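Local coordinates for organic hydroperoxide resistance protein (Legionella pneumophila, PDB 6MJN) that probably reduces organic hydroperoxides to the corresponding alcohols through reactive thiols, as Ohr/OsmC-family thiol peroxidases do, and so protects the bacterium from peroxide damage, at the interface of chains A and B. Residues are numbered along the deposited sequence; one frame, centred on the assembly and turned at random. Chains: chain A/B, Organic hydroperoxide resistance protein.

Contact 1: the interface of chains A and B. Residues chain A 62-63, 66, 70, 83-85; chain B 19-22.
With CG anti to the backbone N (chi1 -174°) and an extended chain beyond it, A:Glu66 carries its carboxylate from helix 53-75 to the turn that follows strand 13-20 of chain B, where OE2 accepts a hydrogen bond from B:Gly22 N at 2.8 Å. That amide comes from above the carboxylate plane, 40° out of it. A:Arg70, one helical turn on, has CG anti to the carbonyl carbon (chi1 -59°) and runs extended to NE, which sets its guanidinium edge against the same oxygen. A:Arg70 NE lies 3.0 Å from A:Glu66 OE2, meeting it on the anti side, while NH2 meets it nearly along the C-O axis in a salt bridge. Three N-H donors thus grip OE2, and the arginine may stabilise the carboxylate's negative charge. CB of A:Val83 lies over one guanidinium face, near its rim.

Beside this helix the subunits are probably joined by an intermolecular beta pairing, strand 82-93 of chain A antiparallel to strand 13-20 of chain B: A:Met85 N donates to B:Ala19 O at 3.0 Å, and B:Ala19 N returns a bond to A:Met85 O. The methyl CB of B:Ala19 points at the helix, 3.7 Å from A:Ala63 N. The imidazole of B:His20 turns the other way, toward the backbone of A:Val83. The second carboxylate oxygen, A:Glu66 OE1, holds a water at 2.6 Å, and this water also bonds B:Gly22 O at 2.8 Å.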
loop_
_atom_site.group_PDB
_atom_site.type_symbol
_atom_site.label_atom_id
_atom_site.label_comp_id
_atom_site.label_asym_id
_atom_site.label_seq_id
_atom_site.Cartn_x
_atom_site.Cartn_y
_atom_site.Cartn_z
ATOM N N ALA A 62 -6.021 -4.733 3.869
ATOM C CA ALA A 62 -6.854 -5.748 4.533
ATOM C C ALA A 62 -6.186 -6.248 5.807
ATOM O O ALA A 62 -6.840 -6.407 6.845
ATOM C CB ALA A 62 -7.133 -6.928 3.595
ATOM N N ALA A 63 -4.881 -6.502 5.744
ATOM C CA ALA A 63 -4.166 -6.966 6.932
ATOM C C ALA A 63 -4.063 -5.855 7.975
ATOM O O ALA A 63 -4.253 -6.096 9.173
ATOM C CB ALA A 63 -2.774 -7.470 6.531
ATOM N N GLU A 66 -7.453 -5.295 9.685
ATOM C CA GLU A 66 -7.774 -6.383 10.601
ATOM C C GLU A 66 -6.988 -6.258 11.903
ATOM O O GLU A 66 -7.519 -6.522 12.989
ATOM C CB GLU A 66 -7.502 -7.756 9.952
ATOM C CG GLU A 66 -7.960 -8.923 10.825
ATOM C CD GLU A 66 -7.252 -10.230 10.506
ATOM O OE1 GLU A 66 -6.687 -10.344 9.400
ATOM O OE2 GLU A 66 -7.268 -11.140 11.368
ATOM N N ARG A 70 -8.426 -5.753 15.916
ATOM C CA ARG A 70 -8.009 -6.534 17.079
ATOM C C ARG A 70 -7.328 -5.666 18.134
ATOM O O ARG A 70 -7.476 -5.920 19.339
ATOM C CB ARG A 70 -7.091 -7.674 16.636
ATOM C CG ARG A 70 -7.724 -8.639 15.644
ATOM C CD ARG A 70 -6.797 -9.815 15.361
ATOM N NE ARG A 70 -7.296 -10.759 14.358
ATOM C CZ ARG A 70 -8.021 -11.841 14.642
ATOM N NH1 ARG A 70 -8.352 -12.099 15.900
ATOM N NH2 ARG A 70 -8.418 -12.668 13.677
ATOM N N VAL A 83 -12.182 -12.389 13.477
ATOM C CA VAL A 83 -12.256 -11.285 12.528
ATOM C C VAL A 83 -11.586 -11.733 11.243
ATOM O O VAL A 83 -10.529 -12.371 11.275
ATOM C CB VAL A 83 -11.558 -10.002 13.039
ATOM C CG1 VAL A 83 -11.851 -8.831 12.111
ATOM C CG2 VAL A 83 -11.940 -9.686 14.470
ATOM N N SER A 84 -12.193 -11.404 10.113
ATOM C CA SER A 84 -11.492 -11.455 8.840
ATOM C C SER A 84 -11.848 -10.184 8.080
ATOM O O SER A 84 -12.858 -9.536 8.356
ATOM C CB SER A 84 -11.840 -12.717 8.040
ATOM O OG SER A 84 -13.180 -12.685 7.616
ATOM N N MET A 85 -10.983 -9.809 7.148
ATOM C CA MET A 85 -11.078 -8.529 6.482
ATOM C C MET A 85 -10.950 -8.711 4.975
ATOM O O MET A 85 -10.002 -9.343 4.503
ATOM C CB MET A 85 -9.970 -7.637 7.014
ATOM C CG MET A 85 -10.187 -6.184 6.778
ATOM S SD MET A 85 -11.614 -5.567 7.685
ATOM C CE MET A 85 -12.052 -4.395 6.440
ATOM N N ALA B 19 -7.749 -11.063 4.283
ATOM C CA ALA B 19 -6.770 -11.331 5.329
ATOM C C ALA B 19 -7.466 -11.970 6.518
ATOM O O ALA B 19 -8.615 -11.651 6.823
ATOM C CB ALA B 19 -6.051 -10.046 5.779
ATOM N N HIS B 20 -6.753 -12.881 7.192
ATOM C CA HIS B 20 -7.279 -13.554 8.372
ATOM C C HIS B 20 -6.108 -14.001 9.234
ATOM O O HIS B 20 -4.973 -14.112 8.764
ATOM C CB HIS B 20 -8.162 -14.758 8.001
ATOM C CG HIS B 20 -8.693 -15.517 9.182
ATOM N ND1 HIS B 20 -8.278 -16.795 9.492
ATOM C CD2 HIS B 20 -9.607 -15.181 10.123
ATOM C CE1 HIS B 20 -8.913 -17.212 10.572
ATOM N NE2 HIS B 20 -9.732 -16.254 10.970
ATOM N N GLY B 21 -6.395 -14.251 10.503
ATOM C CA GLY B 21 -5.394 -14.784 11.403
ATOM C C GLY B 21 -4.540 -13.760 12.115
ATOM O O GLY B 21 -3.574 -14.148 12.786
ATOM N N GLY B 22 -4.851 -12.472 11.988
ATOM C CA GLY B 22 -4.114 -11.458 12.717
ATOM C C GLY B 22 -2.748 -11.144 12.125
ATOM O O GLY B 22 -2.439 -11.444 10.959
HETATM O O HOH W 1 -4.163 -10.761 8.881
#

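Contact 2: the interface of chains A and B. Residues chain A 13, 15, 29, 31, 33-34; chain B 51-52, 55, 58-59.
Strands 13-20 and 26-29 of chain A, with the loop after them, receive the start of helix 53-76 from chain B; B:Asn52 and B:Gln55 belong to the NPEQLFAAGYAACF stretch typical of Ohr/OsmC proteins. B:Gln55 has CG anti to the carbonyl carbon (chi1 -71°) and then extends, which sends its amide between A:Thr15, A:Thr29 and the loop at A:Asp31. B:Gln55 NE2 meets the A:Asp31 carboxylate tip to tip, with weak bonds to both oxygens, OD2 at 3.1 Å. The carboxylate and amide planes stand 66° apart. On the other branch, B:Gln55 OE1 takes a 2.7 Å hydrogen bond from B:Thr51 OG1 in the carbonyl plane, on a lone pair, which helps to fix the amide's rotation. The side chains of A:Thr15 and A:Thr29 cross the B:Gln55 side chain at about a right angle, and A:Thr29 CG2 packs 3.7 Å from B:Gln55 CD.

A:Asp31 is itself held by its own loop: OD1 accepts from A:Thr29 OG1 nearly along the C-O axis and from A:Leu33 N above the carboxylate plane. B:Asn52 caps the helix start, its OD1 accepting from B:Gln55 N, while B:Asn52 ND2 donates to A:Tyr13 OH at 3.0 Å, tip to tip. Beside the glutamine, A:Leu34 CD2 rests 3.7 Å from B:Ala59 CB.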
loop_
_atom_site.group_PDB
_atom_site.type_symbol
_atom_site.label_atom_id
_atom_site.label_comp_id
_atom_site.label_asym_id
_atom_site.label_seq_id
_atom_site.Cartn_x
_atom_site.Cartn_y
_atom_site.Cartn_z
ATOM N N TYR A 13 9.303 1.308 13.508
ATOM C CA TYR A 13 9.711 0.269 12.573
ATOM C C TYR A 13 9.984 0.936 11.236
ATOM O O TYR A 13 9.239 1.833 10.834
ATOM C CB TYR A 13 8.612 -0.797 12.429
ATOM C CG TYR A 13 8.850 -1.820 11.337
ATOM C CD1 TYR A 13 9.891 -2.731 11.427
ATOM C CD2 TYR A 13 8.017 -1.887 10.228
ATOM C CE1 TYR A 13 10.121 -3.664 10.421
ATOM C CE2 TYR A 13 8.239 -2.812 9.213
ATOM C CZ TYR A 13 9.288 -3.708 9.325
ATOM O OH TYR A 13 9.507 -4.649 8.332
ATOM N N THR A 15 11.312 0.031 7.054
ATOM C CA THR A 15 11.612 -0.979 6.059
ATOM C C THR A 15 11.874 -0.305 4.718
ATOM O O THR A 15 11.388 0.791 4.455
ATOM C CB THR A 15 10.475 -2.009 5.938
ATOM O OG1 THR A 15 10.866 -3.040 5.020
ATOM C CG2 THR A 15 9.190 -1.358 5.463
ATOM N N THR A 29 12.174 -6.297 -0.606
ATOM C CA THR A 29 12.642 -5.594 0.578
ATOM C C THR A 29 14.099 -5.955 0.840
ATOM O O THR A 29 14.583 -7.030 0.457
ATOM C CB THR A 29 11.786 -5.922 1.806
ATOM O OG1 THR A 29 11.789 -7.338 2.042
ATOM C CG2 THR A 29 10.339 -5.426 1.616
ATOM N N ASP A 31 15.571 -6.750 3.515
ATOM C CA ASP A 31 15.788 -7.907 4.371
ATOM C C ASP A 31 15.369 -9.216 3.712
ATOM O O ASP A 31 15.517 -10.273 4.329
ATOM C CB ASP A 31 15.075 -7.733 5.722
ATOM C CG ASP A 31 13.548 -7.640 5.604
ATOM O OD1 ASP A 31 12.987 -7.799 4.499
ATOM O OD2 ASP A 31 12.904 -7.409 6.650
ATOM N N LEU A 33 12.435 -10.483 3.027
ATOM C CA LEU A 33 11.188 -11.129 3.434
ATOM C C LEU A 33 10.103 -11.029 2.363
ATOM O O LEU A 33 9.175 -11.851 2.349
ATOM C CB LEU A 33 10.684 -10.517 4.749
ATOM C CG LEU A 33 11.503 -10.853 6.003
ATOM C CD1 LEU A 33 10.915 -10.156 7.229
ATOM C CD2 LEU A 33 11.578 -12.357 6.211
ATOM N N LEU A 34 10.194 -10.040 1.481
ATOM C CA LEU A 34 9.240 -9.838 0.394
ATOM C C LEU A 34 10.033 -9.731 -0.903
ATOM O O LEU A 34 10.861 -8.825 -1.050
ATOM C CB LEU A 34 8.402 -8.576 0.632
ATOM C CG LEU A 34 7.223 -8.266 -0.297
ATOM C CD1 LEU A 34 6.147 -9.360 -0.179
ATOM C CD2 LEU A 34 6.627 -6.919 0.057
ATOM N N THR B 51 6.409 -11.154 5.820
ATOM C CA THR B 51 6.225 -9.737 5.515
ATOM C C THR B 51 5.114 -9.136 6.380
ATOM O O THR B 51 4.538 -9.796 7.250
ATOM C CB THR B 51 5.950 -9.537 4.025
ATOM O OG1 THR B 51 6.113 -8.146 3.686
ATOM C CG2 THR B 51 4.546 -9.956 3.672
ATOM N N ASN B 52 4.814 -7.860 6.144
ATOM C CA ASN B 52 3.880 -7.093 6.964
ATOM C C ASN B 52 3.324 -5.947 6.116
ATOM O O ASN B 52 3.848 -5.652 5.028
ATOM C CB ASN B 52 4.571 -6.560 8.235
ATOM C CG ASN B 52 5.805 -5.746 7.917
ATOM O OD1 ASN B 52 5.698 -4.692 7.312
ATOM N ND2 ASN B 52 6.982 -6.222 8.346
ATOM N N GLN B 55 5.858 -3.283 4.713
ATOM C CA GLN B 55 6.628 -3.767 3.570
ATOM C C GLN B 55 5.788 -3.764 2.304
ATOM O O GLN B 55 6.272 -3.420 1.216
ATOM C CB GLN B 55 7.154 -5.180 3.851
ATOM C CG GLN B 55 8.262 -5.189 4.887
ATOM C CD GLN B 55 9.062 -6.482 4.917
ATOM O OE1 GLN B 55 8.621 -7.537 4.434
ATOM N NE2 GLN B 55 10.243 -6.407 5.504
ATOM N N ALA B 58 5.574 -0.189 1.157
ATOM C CA ALA B 58 6.844 0.239 0.583
ATOM C C ALA B 58 7.056 -0.384 -0.791
ATOM O O ALA B 58 7.507 0.284 -1.729
ATOM C CB ALA B 58 7.991 -0.126 1.515
ATOM N N ALA B 59 6.746 -1.664 -0.926
ATOM C CA ALA B 59 6.968 -2.332 -2.206
ATOM C C ALA B 59 6.048 -1.771 -3.281
ATOM O O ALA B 59 6.498 -1.458 -4.396
ATOM C CB ALA B 59 6.759 -3.832 -2.050
#

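Contact 3: the interface of chains A and B. Residues chain A 44, 91-93, 99; chain B 9-12.
Apolar packing centres on B:Leu12, whose two methyl branches part over the chain A surface. B:Leu12 CD1 lies over one face of the A:Phe99 ring, 3.8 Å from the ring centroid and displaced toward the CE1-CZ rim, a CH-pi contact. B:Leu12 CD2 turns instead to A:Ala93 CB, 3.9 Å away. A:Leu44 supports the base of the same side chain, with its CD2 4.1 Å from B:Leu12 CB, the two leucines crossing at about a right angle. A:Tyr92 has CG anti to the carbonyl carbon (chi1 -57°), which lays the CD2-CE2 side of its ring along the B:Met9 to B:Ala11 backbone; A:Tyr92 CE2 is 3.6 Å from B:Ala11 CA.

Polar contacts run through the main chain. B:Leu12 N donates to A:Leu91 O at 2.8 Å, nearly in line with the carbonyl bond. A water bonds A:Ala93 N at 3.0 Å, almost straight at 171°, and also lies close to B:Lys10 O, linking the two backbones next to the direct bond.

Across this patch the N-terminal segment of chain B, just before strand 13-20, lies against the end of strand 82-93, with the start of strand 99-110 and the 3-10 helix 42-44 of chain A flanking B:Leu12.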
loop_
_atom_site.group_PDB
_atom_site.type_symbol
_atom_site.label_atom_id
_atom_site.label_comp_id
_atom_site.label_asym_id
_atom_site.label_seq_id
_atom_site.Cartn_x
_atom_site.Cartn_y
_atom_site.Cartn_z
ATOM N N LEU A 44 -5.371 -3.492 -18.027
ATOM C CA LEU A 44 -4.650 -2.289 -18.413
ATOM C C LEU A 44 -3.827 -2.485 -19.678
ATOM O O LEU A 44 -3.084 -1.580 -20.065
ATOM C CB LEU A 44 -3.759 -1.815 -17.262
ATOM C CG LEU A 44 -4.491 -1.587 -15.930
ATOM C CD1 LEU A 44 -3.540 -1.095 -14.838
ATOM C CD2 LEU A 44 -5.663 -0.630 -16.097
ATOM N N LEU A 91 -8.986 1.008 -9.674
ATOM C CA LEU A 91 -8.344 2.122 -10.354
ATOM C C LEU A 91 -9.361 2.839 -11.229
ATOM O O LEU A 91 -10.132 2.195 -11.945
ATOM C CB LEU A 91 -7.184 1.637 -11.232
ATOM C CG LEU A 91 -5.751 1.618 -10.719
ATOM C CD1 LEU A 91 -4.863 1.020 -11.810
ATOM C CD2 LEU A 91 -5.284 3.025 -10.389
ATOM N N TYR A 92 -9.353 4.172 -11.167
ATOM C CA TYR A 92 -10.223 5.018 -11.973
ATOM C C TYR A 92 -9.375 6.018 -12.743
ATOM O O TYR A 92 -8.340 6.480 -12.254
ATOM C CB TYR A 92 -11.254 5.776 -11.100
ATOM C CG TYR A 92 -12.105 4.858 -10.258
ATOM C CD1 TYR A 92 -11.665 4.424 -9.004
ATOM C CD2 TYR A 92 -13.342 4.405 -10.721
ATOM C CE1 TYR A 92 -12.440 3.567 -8.230
ATOM C CE2 TYR A 92 -14.124 3.548 -9.954
ATOM C CZ TYR A 92 -13.672 3.143 -8.706
ATOM O OH TYR A 92 -14.432 2.279 -7.939
ATOM N N ALA A 93 -9.819 6.361 -13.950
ATOM C CA ALA A 93 -9.081 7.301 -14.783
ATOM C C ALA A 93 -9.505 8.726 -14.448
ATOM O O ALA A 93 -10.700 9.020 -14.384
ATOM C CB ALA A 93 -9.311 7.015 -16.269
ATOM N N PHE A 99 -4.432 8.199 -12.918
ATOM C CA PHE A 99 -5.295 7.202 -12.304
ATOM C C PHE A 99 -5.420 7.464 -10.806
ATOM O O PHE A 99 -4.532 8.049 -10.184
ATOM C CB PHE A 99 -4.771 5.787 -12.574
ATOM C CG PHE A 99 -4.833 5.391 -14.029
ATOM C CD1 PHE A 99 -5.753 5.985 -14.881
ATOM C CD2 PHE A 99 -3.972 4.438 -14.547
ATOM C CE1 PHE A 99 -5.817 5.635 -16.222
ATOM C CE2 PHE A 99 -4.028 4.079 -15.890
ATOM C CZ PHE A 99 -4.952 4.679 -16.728
ATOM N N MET B 9 -17.722 7.301 -12.266
ATOM C CA MET B 9 -16.712 6.745 -13.147
ATOM C C MET B 9 -16.597 5.242 -12.953
ATOM O O MET B 9 -16.812 4.714 -11.858
ATOM C CB MET B 9 -15.358 7.392 -12.893
ATOM C CG MET B 9 -15.432 8.804 -12.387
ATOM S SD MET B 9 -13.796 9.533 -12.477
ATOM C CE MET B 9 -13.658 9.730 -14.251
ATOM N N LYS B 10 -16.219 4.556 -14.026
ATOM C CA LYS B 10 -16.104 3.105 -14.017
ATOM C C LYS B 10 -14.680 2.698 -13.666
ATOM O O LYS B 10 -13.714 3.332 -14.102
ATOM C CB LYS B 10 -16.493 2.521 -15.380
ATOM N N ALA B 11 -14.559 1.630 -12.879
ATOM C CA ALA B 11 -13.247 1.102 -12.515
ATOM C C ALA B 11 -12.587 0.419 -13.709
ATOM O O ALA B 11 -13.183 -0.464 -14.334
ATOM C CB ALA B 11 -13.388 0.113 -11.358
ATOM N N LEU B 12 -11.346 0.825 -14.021
ATOM C CA LEU B 12 -10.580 0.161 -15.078
ATOM C C LEU B 12 -10.092 -1.212 -14.643
ATOM O O LEU B 12 -9.867 -2.091 -15.492
ATOM C CB LEU B 12 -9.349 0.968 -15.492
ATOM C CG LEU B 12 -9.160 2.481 -15.399
ATOM C CD1 LEU B 12 -7.929 2.854 -16.209
ATOM C CD2 LEU B 12 -10.360 3.236 -15.890
HETATM O O HOH W 2 -12.494 5.382 -14.775
#

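Contact 1 and contact 2 lie about 18 Å apart between the centres of their C-alpha atoms; contact 3 is about 27 Å from contact 1 and 28 Å from contact 2. Contacts 1 and 3 use opposite ends of chain A strand 82-93. Strand 13-20 serves contact 1 from chain B and contact 2 from chain A, and the chain B segment of contact 3 lies just ahead of it. The long helix beginning at residue 53 serves contact 1 from chain A and contact 2 from chain B. Two-fold symmetry repeats every patch with the chains exchanged, giving an intertwined interface consistent with the dimer typical of this family.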